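Local atomic coordinates of probable amino acid aminotransferase (Mycobacterium tuberculosis, PDB entry 6Q1S), a protein that is probably an aminotransferase of the class IV family and holds 4'-deoxy-4'-aminopyridoxal-5'-phosphate and 2-oxoglutaric acid in its pocket. Residues Thr35-Asp40 with Ala285-Asp290; Glu75-Arg80 with Gly89-Ile94; Ile174-Asp179 with Leu239-Leu244. All coordinates share one frame; numbering follows the deposited sequence.

Contact 1: residues Thr35-Asp40 with Ala285-Asp290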
ATOM      1  N   THR B  35       8.109 -12.829   5.480  1.00 23.96           N
ATOM      2  CA  THR B  35       8.196 -13.998   4.614  1.00 24.33           C
ATOM      3  C   THR B  35       9.433 -14.798   4.984  1.00 25.05           C
ATOM      4  O   THR B  35      10.539 -14.252   5.034  1.00 25.28           O
ATOM      5  CB  THR B  35       8.249 -13.606   3.133  1.00 24.20           C
ATOM      6  OG1 THR B  35       7.006 -13.006   2.749  1.00 23.59           O
ATOM      7  CG2 THR B  35       8.502 -14.831   2.266  1.00 24.69           C
ATOM      8  N   LEU B  36       9.240 -16.089   5.242  1.00 25.42           N
ATOM      9  CA  LEU B  36      10.315 -16.972   5.659  1.00 26.16           C
ATOM     10  C   LEU B  36      10.381 -18.164   4.719  1.00 26.88           C
ATOM     11  O   LEU B  36       9.370 -18.585   4.151  1.00 28.75           O
ATOM     12  CB  LEU B  36      10.118 -17.469   7.099  1.00 26.34           C
ATOM     13  CG  LEU B  36      10.112 -16.443   8.233  1.00 26.05           C
ATOM     14  CD1 LEU B  36       8.733 -15.824   8.400  1.00 25.33           C
ATOM     15  CD2 LEU B  36      10.569 -17.088   9.530  1.00 26.58           C
ATOM     16  N   LEU B  37      11.585 -18.701   4.561  1.00 27.25           N
ATOM     17  CA  LEU B  37      11.821 -19.866   3.722  1.00 27.78           C
ATOM     18  C   LEU B  37      12.015 -21.095   4.600  1.00 28.39           C
ATOM     19  O   LEU B  37      12.817 -21.073   5.540  1.00 28.74           O
ATOM     20  CB  LEU B  37      13.042 -19.656   2.826  1.00 28.17           C
ATOM     21  CG  LEU B  37      13.432 -20.820   1.912  1.00 28.79           C
ATOM     22  CD1 LEU B  37      12.461 -20.947   0.748  1.00 28.47           C
ATOM     23  CD2 LEU B  37      14.856 -20.644   1.410  1.00 29.30           C
ATOM     24  N   VAL B  38      11.273 -22.155   4.302  1.00 28.55           N
ATOM     25  CA  VAL B  38      11.457 -23.443   4.957  1.00 29.22           C
ATOM     26  C   VAL B  38      12.400 -24.275   4.099  1.00 31.84           C
ATOM     27  O   VAL B  38      12.087 -24.589   2.946  1.00 35.01           O
ATOM     28  CB  VAL B  38      10.116 -24.164   5.166  1.00 29.05           C
ATOM     29  CG1 VAL B  38      10.351 -25.578   5.676  1.00 29.84           C
ATOM     30  CG2 VAL B  38       9.244 -23.389   6.138  1.00 28.41           C
ATOM     31  N   ARG B  39      13.552 -24.634   4.660  1.00 31.64           N
ATOM     32  CA  ARG B  39      14.553 -25.406   3.936  1.00 33.55           C
ATOM     33  C   ARG B  39      15.179 -26.422   4.876  1.00 36.39           C
ATOM     34  O   ARG B  39      15.624 -26.067   5.972  1.00 38.76           O
ATOM     35  CB  ARG B  39      15.638 -24.498   3.339  1.00 33.86           C
ATOM     36  CG  ARG B  39      16.857 -25.253   2.830  1.00 35.02           C
ATOM     37  CD  ARG B  39      17.936 -24.315   2.304  1.00 33.72           C
ATOM     38  NE  ARG B  39      17.657 -23.860   0.943  1.00 32.10           N
ATOM     39  CZ  ARG B  39      18.518 -23.183   0.190  1.00 32.00           C
ATOM     40  NH1 ARG B  39      19.721 -22.882   0.659  1.00 32.40           N
ATOM     41  NH2 ARG B  39      18.181 -22.814  -1.039  1.00 31.71           N
ATOM     42  N   ASP B  40      15.200 -27.683   4.439  1.00 37.29           N
ATOM     43  CA  ASP B  40      15.818 -28.781   5.184  1.00 37.70           C
ATOM     44  C   ASP B  40      15.239 -28.896   6.593  1.00 38.39           C
ATOM     45  O   ASP B  40      15.962 -28.972   7.588  1.00 39.34           O
ATOM     46  CB  ASP B  40      17.343 -28.636   5.224  1.00 36.23           C
ATOM     47  CG  ASP B  40      17.979 -28.796   3.855  1.00 34.58           C
ATOM     48  OD1 ASP B  40      19.225 -28.828   3.776  1.00 35.16           O
ATOM     49  OD2 ASP B  40      17.233 -28.870   2.855  1.00 34.25           O
ATOM     50  N   ALA B 285      24.867 -20.197   3.298  1.00 33.80           N
ATOM     51  CA  ALA B 285      25.288 -20.254   4.692  1.00 34.11           C
ATOM     52  C   ALA B 285      24.636 -19.166   5.536  1.00 33.38           C
ATOM     53  O   ALA B 285      24.545 -19.320   6.757  1.00 33.49           O
ATOM     54  CB  ALA B 285      26.810 -20.147   4.792  1.00 34.87           C
ATOM     55  N   ALA B 286      24.179 -18.077   4.915  1.00 32.68           N
ATOM     56  CA  ALA B 286      23.559 -16.994   5.672  1.00 32.01           C
ATOM     57  C   ALA B 286      22.236 -17.436   6.288  1.00 31.56           C
ATOM     58  O   ALA B 286      21.989 -17.214   7.480  1.00 31.46           O
ATOM     59  CB  ALA B 286      23.356 -15.777   4.772  1.00 31.42           C
ATOM     60  N   ILE B 287      21.375 -18.071   5.490  1.00 31.33           N
ATOM     61  CA  ILE B 287      20.056 -18.477   5.962  1.00 30.88           C
ATOM     62  C   ILE B 287      20.113 -19.612   6.970  1.00 31.43           C
ATOM     63  O   ILE B 287      19.102 -19.910   7.615  1.00 31.13           O
ATOM     64  CB  ILE B 287      19.180 -18.892   4.763  1.00 30.57           C
ATOM     65  CG1 ILE B 287      19.849 -20.040   4.008  1.00 31.87           C
ATOM     66  CG2 ILE B 287      18.938 -17.705   3.846  1.00 29.96           C
ATOM     67  CD1 ILE B 287      18.955 -20.733   3.018  1.00 33.10           C
ATOM     68  N   VAL B 288      21.274 -20.245   7.126  1.00 32.26           N
ATOM     69  CA  VAL B 288      21.503 -21.279   8.125  1.00 32.91           C
ATOM     70  C   VAL B 288      22.484 -20.816   9.191  1.00 33.31           C
ATOM     71  O   VAL B 288      22.805 -21.579  10.114  1.00 33.92           O
ATOM     72  CB  VAL B 288      21.973 -22.589   7.454  1.00 35.52           C
ATOM     73  CG1 VAL B 288      22.023 -23.767   8.425  1.00 37.47           C
ATOM     74  CG2 VAL B 288      21.046 -22.934   6.296  1.00 34.75           C
ATOM     75  N   SER B 289      22.928 -19.558   9.124  1.00 33.00           N
ATOM     76  CA  SER B 289      23.844 -19.039  10.132  1.00 33.39           C
ATOM     77  C   SER B 289      23.209 -19.037  11.517  1.00 33.26           C
ATOM     78  O   SER B 289      23.922 -19.064  12.527  1.00 34.09           O
ATOM     79  CB  SER B 289      24.290 -17.628   9.748  1.00 33.02           C
ATOM     80  OG  SER B 289      23.197 -16.725   9.765  1.00 32.13           O
ATOM     81  N   ASP B 290      21.875 -18.980  11.584  1.00 32.57           N
ATOM     82  CA  ASP B 290      21.199 -19.138  12.866  1.00 32.50           C
ATOM     83  C   ASP B 290      21.405 -20.534  13.437  1.00 33.27           C
ATOM     84  O   ASP B 290      21.454 -20.703  14.661  1.00 35.79           O
ATOM     85  CB  ASP B 290      19.706 -18.843  12.715  1.00 32.22           C
ATOM     86  CG  ASP B 290      19.059 -19.661  11.614  1.00 32.94           C
ATOM     87  OD1 ASP B 290      19.795 -20.295  10.828  1.00 34.25           O
ATOM     88  OD2 ASP B 290      17.813 -19.674  11.536  1.00 32.47           O
TER
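The flat guanidinium of Arg39 meets the methyl end of Ile287 at a slant, so the methyl lies neither squarely over a face nor squarely at an edge. CD1 of Ile287 is 3.3 Å from NH1 of Arg39, a tight approach of a methyl to a charged group, and it also lies 3.8 Å from CD of Arg39. One methyl thus touches both the last aliphatic carbon of the chain and a terminal nitrogen of the planar group. The two side chains cross at about a right angle, and the bend of Arg39 at chi3 (-81°) swings the guanidinium across the isoleucine tip. With CG1 of Ile287 between its backbone N and carbonyl carbon (chi1 59°), CD1 is extended toward the arginine (chi2 167°). Leu37, two residues before Arg39 on the same strand, adds a looser apolar touch, its CD2 lying 4.4 Å from Ile287 CD1. The arginine's charge is met mainly from outside: NE forms a salt bridge with Glu88 and NH1 another with Asp284, although NH2 also lies near Arg122. These two acids would limit the turning of the guanidinium beside the methyl. Ile287 itself sits within a type I turn from Ala286 to Ser289, where Ala286 O accepts two bonds. The Ser289 hydroxyl binds it at 2.6 Å, in the carbonyl plane and on a lone pair, and Ser289 N binds it at 3.0 Å. Leu258 packs on Leu37, Arg39 and Ile287 alike. The contact joins the antiparallel N-terminal sheet, through strand 31-39, to the C-terminal segment 285-290, a junction between the two domains of the class IV aminotransferase fold, with the side chain of Ile287 about 8 Å from the bound 4'-deoxy-4'-aminopyridoxal-5'-phosphate.

Contact 2: residues Glu75-Arg80 with Gly89-Ile94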
ATOM      1  N   GLU B  75       6.394 -22.876  14.477  1.00 29.34           N
ATOM      2  CA  GLU B  75       6.903 -24.223  14.715  1.00 30.79           C
ATOM      3  C   GLU B  75       5.862 -25.274  14.356  1.00 31.10           C
ATOM      4  O   GLU B  75       6.197 -26.318  13.783  1.00 33.46           O
ATOM      5  CB  GLU B  75       7.333 -24.370  16.173  1.00 31.50           C
ATOM      6  CG  GLU B  75       7.790 -25.767  16.542  1.00 33.55           C
ATOM      7  CD  GLU B  75       9.198 -26.064  16.082  1.00 34.98           C
ATOM      8  OE1 GLU B  75       9.889 -25.124  15.641  1.00 36.09           O
ATOM      9  OE2 GLU B  75       9.616 -27.238  16.161  1.00 36.29           O
ATOM     10  N   VAL B  76       4.596 -25.013  14.677  1.00 29.13           N
ATOM     11  CA  VAL B  76       3.530 -25.941  14.315  1.00 30.54           C
ATOM     12  C   VAL B  76       3.388 -26.007  12.799  1.00 31.05           C
ATOM     13  O   VAL B  76       3.294 -27.093  12.213  1.00 31.96           O
ATOM     14  CB  VAL B  76       2.210 -25.527  14.992  1.00 30.70           C
ATOM     15  CG1 VAL B  76       1.031 -26.214  14.328  1.00 31.98           C
ATOM     16  CG2 VAL B  76       2.255 -25.846  16.479  1.00 30.31           C
ATOM     17  N   ALA B  77       3.380 -24.845  12.143  1.00 31.04           N
ATOM     18  CA  ALA B  77       3.253 -24.814  10.691  1.00 31.83           C
ATOM     19  C   ALA B  77       4.471 -25.427  10.013  1.00 34.77           C
ATOM     20  O   ALA B  77       4.343 -26.099   8.983  1.00 37.61           O
ATOM     21  CB  ALA B  77       3.042 -23.377  10.214  1.00 30.18           C
ATOM     22  N   THR B  78       5.662 -25.210  10.578  1.00 33.29           N
ATOM     23  CA  THR B  78       6.874 -25.788  10.005  1.00 31.01           C
ATOM     24  C   THR B  78       6.826 -27.310  10.037  1.00 31.43           C
ATOM     25  O   THR B  78       7.057 -27.971   9.019  1.00 31.05           O
ATOM     26  CB  THR B  78       8.109 -25.270  10.745  1.00 29.28           C
ATOM     27  OG1 THR B  78       8.160 -23.842  10.647  1.00 28.60           O
ATOM     28  CG2 THR B  78       9.375 -25.855  10.146  1.00 30.01           C
ATOM     29  N   GLN B  79       6.526 -27.887  11.205  1.00 33.08           N
ATOM     30  CA  GLN B  79       6.500 -29.341  11.318  1.00 35.06           C
ATOM     31  C   GLN B  79       5.396 -29.957  10.470  1.00 35.32           C
ATOM     32  O   GLN B  79       5.513 -31.112  10.048  1.00 35.63           O
ATOM     33  CB  GLN B  79       6.309 -29.752  12.778  1.00 35.10           C
ATOM     34  CG  GLN B  79       7.463 -29.406  13.690  1.00 36.12           C
ATOM     35  CD  GLN B  79       7.134 -29.663  15.144  1.00 36.42           C
ATOM     36  OE1 GLN B  79       6.246 -30.455  15.461  1.00 34.97           O
ATOM     37  NE2 GLN B  79       7.840 -28.985  16.038  1.00 38.36           N
ATOM     38  N   ARG B  80       4.324 -29.207  10.212  1.00 34.78           N
ATOM     39  CA  ARG B  80       3.266 -29.712   9.347  1.00 36.01           C
ATOM     40  C   ARG B  80       3.697 -29.722   7.886  1.00 36.20           C
ATOM     41  O   ARG B  80       3.354 -30.645   7.137  1.00 37.51           O
ATOM     42  CB  ARG B  80       2.004 -28.872   9.524  1.00 37.96           C
ATOM     43  CG  ARG B  80       0.808 -29.390   8.760  1.00 40.44           C
ATOM     44  CD  ARG B  80      -0.235 -29.960   9.699  1.00 43.25           C
ATOM     45  NE  ARG B  80      -1.460 -30.299   8.984  1.00 45.31           N
ATOM     46  CZ  ARG B  80      -2.642 -30.474   9.567  1.00 45.21           C
ATOM     47  NH1 ARG B  80      -3.705 -30.778   8.834  1.00 45.28           N
ATOM     48  NH2 ARG B  80      -2.762 -30.337  10.880  1.00 44.62           N
ATOM     49  N   GLY B  89       9.358 -24.371   1.324  1.00 28.81           N
ATOM     50  CA  GLY B  89       8.071 -23.759   1.543  1.00 28.06           C
ATOM     51  C   GLY B  89       8.195 -22.258   1.715  1.00 27.43           C
ATOM     52  O   GLY B  89       9.242 -21.733   2.096  1.00 27.58           O
ATOM     53  N   ALA B  90       7.098 -21.575   1.419  1.00 26.76           N
ATOM     54  CA  ALA B  90       6.991 -20.129   1.581  1.00 26.12           C
ATOM     55  C   ALA B  90       6.118 -19.877   2.804  1.00 26.25           C
ATOM     56  O   ALA B  90       4.889 -19.935   2.723  1.00 27.32           O
ATOM     57  CB  ALA B  90       6.408 -19.477   0.330  1.00 25.69           C
ATOM     58  N   LEU B  91       6.758 -19.600   3.936  1.00 26.08           N
ATOM     59  CA  LEU B  91       6.065 -19.350   5.192  1.00 25.69           C
ATOM     60  C   LEU B  91       5.937 -17.847   5.400  1.00 25.73           C
ATOM     61  O   LEU B  91       6.934 -17.120   5.334  1.00 26.74           O
ATOM     62  CB  LEU B  91       6.810 -19.997   6.361  1.00 26.59           C
ATOM     63  CG  LEU B  91       6.083 -20.071   7.704  1.00 26.48           C
ATOM     64  CD1 LEU B  91       6.381 -21.389   8.400  1.00 26.65           C
ATOM     65  CD2 LEU B  91       6.497 -18.909   8.584  1.00 27.46           C
ATOM     66  N   ARG B  92       4.715 -17.389   5.659  1.00 24.95           N
ATOM     67  CA  ARG B  92       4.438 -15.968   5.813  1.00 24.83           C
ATOM     68  C   ARG B  92       3.665 -15.727   7.101  1.00 23.47           C
ATOM     69  O   ARG B  92       2.777 -16.506   7.456  1.00 23.48           O
ATOM     70  CB  ARG B  92       3.640 -15.416   4.621  1.00 28.97           C
ATOM     71  CG  ARG B  92       4.504 -15.009   3.436  1.00 33.59           C
ATOM     72  CD  ARG B  92       3.664 -14.713   2.201  1.00 36.43           C
ATOM     73  NE  ARG B  92       2.826 -15.832   1.780  1.00 39.84           N
ATOM     74  CZ  ARG B  92       1.936 -15.757   0.796  1.00 40.89           C
ATOM     75  NH1 ARG B  92       1.777 -14.621   0.130  1.00 41.20           N
ATOM     76  NH2 ARG B  92       1.203 -16.816   0.476  1.00 42.02           N
ATOM     77  N   LEU B  93       4.022 -14.652   7.802  1.00 23.26           N
ATOM     78  CA  LEU B  93       3.338 -14.218   9.016  1.00 22.99           C
ATOM     79  C   LEU B  93       2.495 -12.993   8.693  1.00 22.31           C
ATOM     80  O   LEU B  93       3.040 -11.947   8.335  1.00 22.15           O
ATOM     81  CB  LEU B  93       4.342 -13.882  10.118  1.00 23.30           C
ATOM     82  CG  LEU B  93       5.628 -14.702  10.127  1.00 24.00           C
ATOM     83  CD1 LEU B  93       6.624 -14.125  11.119  1.00 24.26           C
ATOM     84  CD2 LEU B  93       5.303 -16.135  10.470  1.00 24.41           C
ATOM     85  N   ILE B  94       1.178 -13.113   8.827  1.00 21.96           N
ATOM     86  CA  ILE B  94       0.261 -12.018   8.527  1.00 21.34           C
ATOM     87  C   ILE B  94      -0.219 -11.421   9.843  1.00 21.13           C
ATOM     88  O   ILE B  94      -0.791 -12.126  10.681  1.00 21.25           O
ATOM     89  CB  ILE B  94      -0.923 -12.489   7.671  1.00 21.10           C
ATOM     90  CG1 ILE B  94      -0.424 -13.276   6.458  1.00 21.42           C
ATOM     91  CG2 ILE B  94      -1.764 -11.296   7.233  1.00 20.51           C
ATOM     92  CD1 ILE B  94       0.385 -12.450   5.483  1.00 21.37           C
TER
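Leu91 and Thr78 cross at about a right angle, and a single methyl carries the meeting: CD1 of Leu91 comes to 3.8 Å from OG1 of Thr78. The CA atoms of Thr78 and Leu91, the nearest across the two segments, are 8.1 Å apart. The same CD1 lies 4.3 Å from CB of Ala77, so the leucine branch is received by two consecutive residues of the helix, one presenting a methyl and the other a hydroxyl. Leu91 points toward the helix from its strand, and its CG is anti to the backbone N (chi1 -168°), which sends the branched end out toward the helix, where CD1 makes the contact. On the helix side, Ala77 points at the strand, whereas Thr78 leaves the helix at an angle to it and offers its oxygen by the flank. That oxygen is no bare polar atom pressed on a methyl, for OG1 is hydrogen-bonded to the carbonyl O of Val74, one helical turn earlier, and the leucine packs against an already engaged hydroxyl.

This is the helix-on-sheet layer of the N-terminal domain in a class IV aminotransferase: helix 67-84 lies over the antiparallel sheet in which strand 89-96 runs between strands 31-39 and 106-113. Leu91 also packs on Leu36 of the first neighbour, and Ala77 on Val111 of the second. Side chains alternate along the strand, and Arg92, next after Leu91, turns from the helix to form a salt bridge through NH1 with Glu100 of the second subunit.

Contact 3: residues Ile174-Asp179 with Leu239-Leu244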
ATOM      1  N   ILE B 174      15.434  -2.343 -10.047  1.00 25.50           N
ATOM      2  CA  ILE B 174      16.278  -1.704  -9.047  1.00 25.59           C
ATOM      3  C   ILE B 174      15.806  -0.263  -8.933  1.00 25.20           C
ATOM      4  O   ILE B 174      15.901   0.507  -9.898  1.00 25.32           O
ATOM      5  CB  ILE B 174      17.768  -1.780  -9.413  1.00 26.27           C
ATOM      6  CG1 ILE B 174      18.253  -3.230  -9.346  1.00 26.67           C
ATOM      7  CG2 ILE B 174      18.586  -0.902  -8.477  1.00 28.14           C
ATOM      8  CD1 ILE B 174      19.713  -3.402  -9.685  1.00 27.38           C
ATOM      9  N   PHE B 175      15.274   0.095  -7.768  1.00 24.77           N
ATOM     10  CA  PHE B 175      14.777   1.445  -7.547  1.00 24.41           C
ATOM     11  C   PHE B 175      15.939   2.412  -7.373  1.00 24.78           C
ATOM     12  O   PHE B 175      16.875   2.144  -6.613  1.00 25.08           O
ATOM     13  CB  PHE B 175      13.878   1.487  -6.313  1.00 23.89           C
ATOM     14  CG  PHE B 175      12.445   1.146  -6.593  1.00 23.41           C
ATOM     15  CD1 PHE B 175      11.763   1.762  -7.629  1.00 23.75           C
ATOM     16  CD2 PHE B 175      11.782   0.207  -5.823  1.00 23.15           C
ATOM     17  CE1 PHE B 175      10.444   1.452  -7.888  1.00 22.84           C
ATOM     18  CE2 PHE B 175      10.462  -0.110  -6.079  1.00 22.74           C
ATOM     19  CZ  PHE B 175       9.791   0.515  -7.114  1.00 22.58           C
ATOM     20  N   VAL B 176      15.874   3.543  -8.065  1.00 25.38           N
ATOM     21  CA  VAL B 176      16.861   4.603  -7.922  1.00 26.90           C
ATOM     22  C   VAL B 176      16.138   5.848  -7.436  1.00 29.16           C
ATOM     23  O   VAL B 176      15.051   6.178  -7.922  1.00 30.53           O
ATOM     24  CB  VAL B 176      17.608   4.877  -9.244  1.00 25.62           C
ATOM     25  CG1 VAL B 176      18.792   5.796  -9.004  1.00 26.06           C
ATOM     26  CG2 VAL B 176      18.061   3.572  -9.884  1.00 25.98           C
ATOM     27  N   SER B 177      16.745   6.528  -6.471  1.00 28.92           N
ATOM     28  CA  SER B 177      16.165   7.727  -5.892  1.00 29.21           C
ATOM     29  C   SER B 177      16.290   8.916  -6.842  1.00 31.71           C
ATOM     30  O   SER B 177      17.071   8.906  -7.798  1.00 31.20           O
ATOM     31  CB  SER B 177      16.843   8.042  -4.562  1.00 28.89           C
ATOM     32  OG  SER B 177      18.214   8.339  -4.747  1.00 28.78           O
ATOM     33  N   THR B 178      15.501   9.958  -6.561  1.00 34.03           N
ATOM     34  CA  THR B 178      15.595  11.189  -7.342  1.00 35.04           C
ATOM     35  C   THR B 178      16.980  11.813  -7.223  1.00 36.06           C
ATOM     36  O   THR B 178      17.441  12.500  -8.141  1.00 36.59           O
ATOM     37  CB  THR B 178      14.522  12.186  -6.895  1.00 33.73           C
ATOM     38  OG1 THR B 178      13.268  11.509  -6.753  1.00 30.65           O
ATOM     39  CG2 THR B 178      14.366  13.301  -7.923  1.00 35.56           C
ATOM     40  N   ASP B 179      17.656  11.579  -6.102  1.00 35.88           N
ATOM     41  CA  ASP B 179      19.021  12.042  -5.904  1.00 36.62           C
ATOM     42  C   ASP B 179      20.010  11.291  -6.782  1.00 33.45           C
ATOM     43  O   ASP B 179      21.124  11.779  -7.006  1.00 36.95           O
ATOM     44  CB  ASP B 179      19.347  11.857  -4.418  1.00 41.68           C
ATOM     45  CG  ASP B 179      19.765  13.142  -3.733  1.00 48.86           C
ATOM     46  OD1 ASP B 179      20.022  14.146  -4.427  1.00 51.37           O
ATOM     47  OD2 ASP B 179      19.676  13.182  -2.482  1.00 51.27           O
ATOM     48  N   LEU B 239      25.456   4.131  -3.007  1.00 28.55           N
ATOM     49  CA  LEU B 239      25.716   3.561  -4.321  1.00 28.81           C
ATOM     50  C   LEU B 239      24.944   4.338  -5.375  1.00 28.48           C
ATOM     51  O   LEU B 239      23.808   4.763  -5.146  1.00 29.68           O
ATOM     52  CB  LEU B 239      25.332   2.078  -4.395  1.00 31.04           C
ATOM     53  CG  LEU B 239      26.095   0.958  -3.676  1.00 30.97           C
ATOM     54  CD1 LEU B 239      26.161   1.130  -2.178  1.00 31.10           C
ATOM     55  CD2 LEU B 239      25.464  -0.386  -4.017  1.00 29.63           C
ATOM     56  N   ARG B 240      25.573   4.522  -6.527  1.00 28.91           N
ATOM     57  CA  ARG B 240      24.967   5.179  -7.671  1.00 30.35           C
ATOM     58  C   ARG B 240      24.789   4.176  -8.800  1.00 33.16           C
ATOM     59  O   ARG B 240      25.244   3.031  -8.723  1.00 34.50           O
ATOM     60  CB  ARG B 240      25.843   6.347  -8.140  1.00 30.94           C
ATOM     61  CG  ARG B 240      26.328   7.255  -7.022  1.00 32.38           C
ATOM     62  CD  ARG B 240      25.431   8.465  -6.868  1.00 32.11           C
ATOM     63  NE  ARG B 240      25.479   9.325  -8.045  1.00 32.17           N
ATOM     64  CZ  ARG B 240      24.715  10.398  -8.215  1.00 28.71           C
ATOM     65  NH1 ARG B 240      23.837  10.742  -7.284  1.00 28.17           N
ATOM     66  NH2 ARG B 240      24.826  11.124  -9.319  1.00 32.38           N
ATOM     67  N   VAL B 241      24.096   4.614  -9.853  1.00 34.21           N
ATOM     68  CA  VAL B 241      23.872   3.732 -10.994  1.00 28.77           C
ATOM     69  C   VAL B 241      25.200   3.382 -11.650  1.00 40.36           C
ATOM     70  O   VAL B 241      25.389   2.257 -12.133  1.00 38.73           O
ATOM     71  CB  VAL B 241      22.892   4.382 -11.991  1.00 37.71           C
ATOM     72  CG1 VAL B 241      22.818   3.577 -13.276  1.00 35.25           C
ATOM     73  CG2 VAL B 241      21.509   4.493 -11.373  1.00 27.71           C
ATOM     74  N   ALA B 242      26.148   4.324 -11.660  1.00 29.97           N
ATOM     75  CA  ALA B 242      27.471   4.044 -12.208  1.00 30.74           C
ATOM     76  C   ALA B 242      28.177   2.943 -11.426  1.00 31.02           C
ATOM     77  O   ALA B 242      28.827   2.071 -12.017  1.00 43.52           O
ATOM     78  CB  ALA B 242      28.313   5.319 -12.216  1.00 31.13           C
ATOM     79  N   ASP B 243      28.060   2.963 -10.097  1.00 30.74           N
ATOM     80  CA  ASP B 243      28.649   1.915  -9.270  1.00 31.26           C
ATOM     81  C   ASP B 243      28.014   0.554  -9.521  1.00 31.17           C
ATOM     82  O   ASP B 243      28.635  -0.473  -9.224  1.00 33.71           O
ATOM     83  CB  ASP B 243      28.539   2.281  -7.790  1.00 30.71           C
ATOM     84  CG  ASP B 243      29.250   3.576  -7.458  1.00 31.43           C
ATOM     85  OD1 ASP B 243      28.888   4.216  -6.451  1.00 31.19           O
ATOM     86  OD2 ASP B 243      30.146   3.977  -8.232  1.00 31.94           O
ATOM     87  N   LEU B 244      26.788   0.521 -10.043  1.00 31.17           N
ATOM     88  CA  LEU B 244      26.157  -0.756 -10.354  1.00 31.58           C
ATOM     89  C   LEU B 244      26.844  -1.436 -11.531  1.00 35.62           C
ATOM     90  O   LEU B 244      27.029  -2.658 -11.528  1.00 40.08           O
ATOM     91  CB  LEU B 244      24.669  -0.555 -10.643  1.00 30.69           C
ATOM     92  CG  LEU B 244      23.785  -0.173  -9.453  1.00 28.87           C
ATOM     93  CD1 LEU B 244      22.351   0.047  -9.907  1.00 28.43           C
ATOM     94  CD2 LEU B 244      23.856  -1.235  -8.368  1.00 28.78           C
TER
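Arg240 NH1 donates a weak hydrogen bond to the backbone O of Asp179, 2.9 Å long but bent, with an N-H...O angle of 128°. The carbonyl oxygen lies at the edge of the guanidinium, close to its plane. To bring NH1 there the arginine chain bends at chi2 (-96°) and chi3 (-65°), two folds that bring the guanidinium round to the carbonyl. The carboxylate of Asp179 takes no part in this bond: its OD1 is 5.9 Å from Arg240 NH1, and the opposite charges remain apart. Tyr181 provides the arginine with a cation-pi partner.

Beside this polar bond the contact turns apolar. Val176 and Val241 cross at about a right angle, and CG2 of Val241 approaches both branches of its partner, 3.8 Å from Val176 CG1 and 3.9 Å from Val176 CG2. Deeper in, Ile174 and Leu244 reach toward each other tip to tip, with Ile174 CG2 4.1 Å from Leu244 CD1. Helix 241-245 thus packs by one face, its Val241 and Leu244 set one turn apart, on the mixed sheet of the C-terminal domain of the class IV aminotransferase fold. There strand 126-132 runs parallel beside strand 172-176, while Ile250 of strand 249-254 packs on both Ile174 and Leu244, and Ile192 of strand 189-194 packs on Leu244.

In the fold
From the N terminus, strand 31-39 opens contact 1, which closes only at residues 285-290, so most of the chain lies in its loop. Contact 2 closes early within that loop, as helix 67-84 turns back through a short connection into strand 89-96. Contact 3 follows in series and is nested in the same loop, with 59 residues between its segments. Contacts 1 and 2 share a sheet, their strands 31-39 and 89-96 being neighbours that touch. Contact 3 belongs to the mixed sheet, on the opposite side of the chain's centre, about 29 Å from contact 1 between centres. Of the three, contact 1 is the one that brings the C-terminal end back to the N-terminal sheet.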